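Local coordinates for protein phosphoheptose isomerase (Neisseria gonorrhoeae, PDB 5I01) that catalyses the zinc-dependent isomerisation of sedoheptulose 7-phosphate to D-glycero-D-manno-heptose 7-phosphate, the step that opens bacterial heptose biosynthesis, at residues T173-I176 with Q177-H180; M158-D161 with T162-L165. The protein carries 1 engineered substitution. All blocks are in the same frame, centred on the assembly; numbering follows the deposited sequence.

Interaction 1 (T173-I176 with Q177-H180); sequences TARI and QENH. With ZN (zinc ion), chain H.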
loop_
_atom_site.group_PDB
_atom_site.type_symbol
_atom_site.label_atom_id
_atom_site.label_comp_id
_atom_site.label_asym_id
_atom_site.label_seq_id
_atom_site.Cartn_x
_atom_site.Cartn_y
_atom_site.Cartn_z
ATOM N N THR A 173 -1.984 24.677 -0.141
ATOM C CA THR A 173 -2.090 23.230 0.080
ATOM C C THR A 173 -1.197 22.670 1.193
ATOM O O THR A 173 -1.669 21.951 2.067
ATOM C CB THR A 173 -1.745 22.510 -1.235
ATOM O OG1 THR A 173 -2.497 23.113 -2.298
ATOM C CG2 THR A 173 -2.071 21.009 -1.163
ATOM N N ALA A 174 0.092 23.003 1.142
ATOM C CA ALA A 174 1.048 22.577 2.152
ATOM C C ALA A 174 0.625 22.988 3.572
ATOM O O ALA A 174 0.680 22.180 4.488
ATOM C CB ALA A 174 2.438 23.108 1.824
ATOM N N ARG A 175 0.166 24.221 3.748
ATOM C CA ARG A 175 -0.299 24.678 5.069
ATOM C C ARG A 175 -1.587 23.967 5.505
ATOM O O ARG A 175 -1.791 23.712 6.689
ATOM C CB ARG A 175 -0.532 26.188 5.063
ATOM C CG ARG A 175 0.698 27.011 4.699
ATOM C CD ARG A 175 1.762 26.947 5.767
ATOM N NE ARG A 175 2.688 25.838 5.599
ATOM C CZ ARG A 175 3.700 25.793 4.728
ATOM N NH1 ARG A 175 4.483 24.717 4.690
ATOM N NH2 ARG A 175 3.948 26.798 3.895
ATOM N N ILE A 176 -2.449 23.644 4.547
ATOM C CA ILE A 176 -3.702 22.946 4.835
ATOM C C ILE A 176 -3.431 21.514 5.323
ATOM O O ILE A 176 -3.993 21.108 6.336
ATOM C CB ILE A 176 -4.648 22.948 3.614
ATOM C CG1 ILE A 176 -5.070 24.383 3.272
ATOM C CG2 ILE A 176 -5.893 22.116 3.890
ATOM C CD1 ILE A 176 -5.405 24.581 1.814
ATOM N N GLN A 177 -2.580 20.771 4.615
ATOM C CA GLN A 177 -2.171 19.421 5.050
ATOM C C GLN A 177 -1.618 19.427 6.475
ATOM O O GLN A 177 -1.988 18.588 7.280
ATOM C CB GLN A 177 -1.132 18.805 4.095
ATOM C CG GLN A 177 -1.734 18.210 2.829
ATOM C CD GLN A 177 -0.735 18.025 1.672
ATOM O OE1 GLN A 177 0.482 18.237 1.808
ATOM N NE2 GLN A 177 -1.263 17.630 0.511
ATOM N N GLU A 178 -0.753 20.392 6.779
ATOM C CA GLU A 178 -0.108 20.493 8.095
ATOM C C GLU A 178 -1.100 20.747 9.229
ATOM O O GLU A 178 -0.924 20.215 10.325
ATOM C CB GLU A 178 0.952 21.584 8.083
ATOM C CG GLU A 178 2.144 21.243 7.203
ATOM C CD GLU A 178 2.946 22.460 6.766
ATOM O OE1 GLU A 178 2.757 23.561 7.347
ATOM O OE2 GLU A 178 3.774 22.314 5.824
ATOM N N ASN A 179 -2.118 21.571 8.964
ATOM C CA ASN A 179 -3.235 21.769 9.899
ATOM C C ASN A 179 -4.121 20.506 9.999
ATOM O O ASN A 179 -4.616 20.177 11.075
ATOM C CB ASN A 179 -4.090 22.996 9.511
ATOM C CG ASN A 179 -3.434 24.308 9.880
ATOM O OD1 ASN A 179 -3.905 25.036 10.756
ATOM N ND2 ASN A 179 -2.328 24.614 9.224
ATOM N N HIS A 180 -4.326 19.812 8.887
ATOM C CA HIS A 180 -5.109 18.584 8.896
ATOM C C HIS A 180 -4.550 17.523 9.857
ATOM O O HIS A 180 -5.317 16.881 10.590
ATOM C CB HIS A 180 -5.232 17.992 7.483
ATOM C CG HIS A 180 -6.245 18.673 6.617
ATOM N ND1 HIS A 180 -6.364 18.403 5.270
ATOM C CD2 HIS A 180 -7.194 19.593 6.901
ATOM C CE1 HIS A 180 -7.340 19.132 4.762
ATOM N NE2 HIS A 180 -7.855 19.867 5.732
HETATM ZN ZN ZN H . 2.231 17.836 0.913
#

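Interaction 2 (M158-D161 with T162-L165); sequences MLKD and TDVL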
loop_
_atom_site.group_PDB
_atom_site.type_symbol
_atom_site.label_atom_id
_atom_site.label_comp_id
_atom_site.label_asym_id
_atom_site.label_seq_id
_atom_site.Cartn_x
_atom_site.Cartn_y
_atom_site.Cartn_z
ATOM N N MET A 158 -22.057 20.576 0.298
ATOM C CA MET A 158 -22.793 19.309 0.205
ATOM C C MET A 158 -23.243 18.699 1.543
ATOM O O MET A 158 -24.045 17.772 1.538
ATOM C CB MET A 158 -21.891 18.305 -0.536
ATOM C CG MET A 158 -22.559 17.143 -1.255
ATOM S SD MET A 158 -21.383 15.943 -1.962
ATOM C CE MET A 158 -19.917 16.930 -2.234
ATOM N N LEU A 159 -22.766 19.209 2.676
ATOM C CA LEU A 159 -22.980 18.540 3.982
ATOM C C LEU A 159 -24.373 18.735 4.627
ATOM O O LEU A 159 -24.930 19.830 4.616
ATOM C CB LEU A 159 -21.918 18.995 4.990
ATOM C CG LEU A 159 -20.433 18.897 4.604
ATOM C CD1 LEU A 159 -19.570 19.236 5.809
ATOM C CD2 LEU A 159 -20.062 17.528 4.049
ATOM N N LYS A 160 -24.902 17.668 5.221
ATOM C CA LYS A 160 -26.113 17.746 6.046
ATOM C C LYS A 160 -25.822 18.389 7.415
ATOM O O LYS A 160 -24.664 18.532 7.810
ATOM C CB LYS A 160 -26.698 16.348 6.291
ATOM C CG LYS A 160 -27.053 15.532 5.055
ATOM C CD LYS A 160 -27.763 14.254 5.492
ATOM C CE LYS A 160 -27.977 13.243 4.368
ATOM N NZ LYS A 160 -28.539 13.838 3.121
ATOM N N ASP A 161 -26.888 18.754 8.130
ATOM C CA ASP A 161 -26.811 19.264 9.522
ATOM C C ASP A 161 -25.992 18.378 10.457
ATOM O O ASP A 161 -25.258 18.878 11.303
ATOM C CB ASP A 161 -28.230 19.396 10.143
ATOM C CG ASP A 161 -28.807 20.803 10.032
ATOM O OD1 ASP A 161 -28.095 21.776 10.373
ATOM O OD2 ASP A 161 -29.990 20.934 9.637
ATOM N N THR A 162 -26.158 17.065 10.309
ATOM C CA THR A 162 -25.514 16.059 11.171
ATOM C C THR A 162 -24.037 15.751 10.837
ATOM O O THR A 162 -23.414 14.937 11.520
ATOM C CB THR A 162 -26.315 14.740 11.130
ATOM O OG1 THR A 162 -26.602 14.395 9.768
ATOM C CG2 THR A 162 -27.625 14.885 11.880
ATOM N N ASP A 163 -23.492 16.379 9.794
ATOM C CA ASP A 163 -22.076 16.247 9.447
ATOM C C ASP A 163 -21.275 17.369 10.124
ATOM O O ASP A 163 -21.853 18.306 10.670
ATOM C CB ASP A 163 -21.886 16.324 7.920
ATOM C CG ASP A 163 -22.668 15.244 7.147
ATOM O OD1 ASP A 163 -22.877 14.116 7.651
ATOM O OD2 ASP A 163 -23.045 15.523 5.992
ATOM N N VAL A 164 -19.947 17.274 10.069
ATOM C CA VAL A 164 -19.047 18.255 10.694
ATOM C C VAL A 164 -17.989 18.703 9.685
ATOM O O VAL A 164 -17.275 17.877 9.129
ATOM C CB VAL A 164 -18.353 17.680 11.954
ATOM C CG1 VAL A 164 -17.396 18.698 12.569
ATOM C CG2 VAL A 164 -19.387 17.249 12.982
ATOM N N LEU A 165 -17.900 20.010 9.459
ATOM C CA LEU A 165 -16.942 20.578 8.518
ATOM C C LEU A 165 -15.783 21.111 9.311
ATOM O O LEU A 165 -15.981 21.939 10.193
ATOM C CB LEU A 165 -17.565 21.720 7.706
ATOM C CG LEU A 165 -16.645 22.467 6.726
ATOM C CD1 LEU A 165 -16.093 21.537 5.658
ATOM C CD2 LEU A 165 -17.382 23.633 6.093
#

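Interaction 1 (T173-I176 with Q177-H180)
Arg-175 O is gripped twice by Asn-179: the side-chain ND2 reaches Arg-175 O at 2.7 Å, and the backbone N of Asn-179 gives the ordinary helical bond to the same atom. The two donors approach from opposite faces of the carbonyl plane, each tilted by nearly 30°, which leaves room for both. With CG of Asn-179 anti to its own carbonyl carbon (chi1 -77°), the amide is carried back along the helix to this oxygen.

Arg-175 and Glu-178 run side by side and form a two-pronged, side-on salt bridge. Arg-175 NE meets Glu-178 OE1 at 2.9 Å, and Arg-175 NH1 meets Glu-178 OE2 at 2.8 Å. Both oxygens lie close to the guanidinium plane, but the two flat groups are twisted 38° apart: OE2 is met on its syn side, whereas OE1 is met from above the carboxylate plane. Bends at chi2 and chi3 fold the arginine chain round to present this edge. Glu-16 holds NH2 from helix 6-27, and His-185 of a second subunit bonds Glu-178 OE2, so the pair is fixed within a subunit interface.

On another side of the helix, Ile-176 CG2 sits over the face of the His-180 ring, 3.7 Å from its centroid, a CH-pi contact. The imidazole is further held by a hydrogen bond from NE2 to Thr-148 O.

Gln-177 extends beyond CG and puts OE1 on the zinc ion at 2.0 Å. His-63, Glu-67 and His-185 of the second subunit complete this metal site. The first turns of helix 173-193 thus contribute one zinc ligand to an intersubunit site, consistent with the shared active site of GmhA in the SIS family.

Interaction 2 (M158-D161 with T162-L165)
Leu-159 and Asp-163 meet across a type I beta turn, Lys-160 to Asp-163, which leads from helix 153-158 into strand 164-168 of the parallel sheet. The turn is closed by the backbone bond from Asp-163 N to Lys-160 O, 3.2 Å long.

The aspartate side chain can be followed outward. Its CB lies 3.6 Å from Lys-160 O and, a little farther off, beside Leu-159 CB. At CG the carboxylate is carried back over the start of the turn, CG lying anti to the carbonyl carbon of Asp-163 (chi1 -59°). Here its two oxygens part company. OD2 accepts the backbone N-H of Lys-160 at 2.9 Å, with an N-H...O angle of 141° and the donor 44° out of the carboxylate plane. The same oxygen also bonds His-138 NE2 of helix 128-139, while OD1 takes the backbone N of Val-144 on the neighbouring strand 143-149. One carboxylate therefore ties together the turn, a helix and the adjacent strand, which probably limits its rotation. The Lys-160 ammonium is not part of this grip, since NZ stays 6.4 Å from Asp-163 OD2.

Apolar contact flanks the polar turn on the strand side. The side chains of Leu-159 and Leu-165 cross at about a right angle, and Leu-165 in turn packs on Ala-146 and Thr-148 of strand 143-149. Leu-159 makes its approach with a single methyl branch: CD1 comes within 3.7 Å of Leu-165 CB, whereas CD2 of the same leucine lies 4.1 Å from Asp-163 OD2.

How the interactions relate
Both contacts are local, but they serve different ends of the last strand of the sheet: interaction 2 leads into strand 164-168, and interaction 1 opens helix 173-193, which follows it. Their centres lie 21 Å apart, and their nearest atoms remain about 8 Å apart. Interaction 1 is mainly buried and borders a second subunit, with charged, aromatic and metal-binding groups. Interaction 2 is partly exposed, touches no other chain of the assembly, and relies on one backbone bond, one carboxylate and a leucine pair. Strand 143-149 is common to their surroundings: the backbone of Thr-148 serves interaction 1 and its side chain interaction 2.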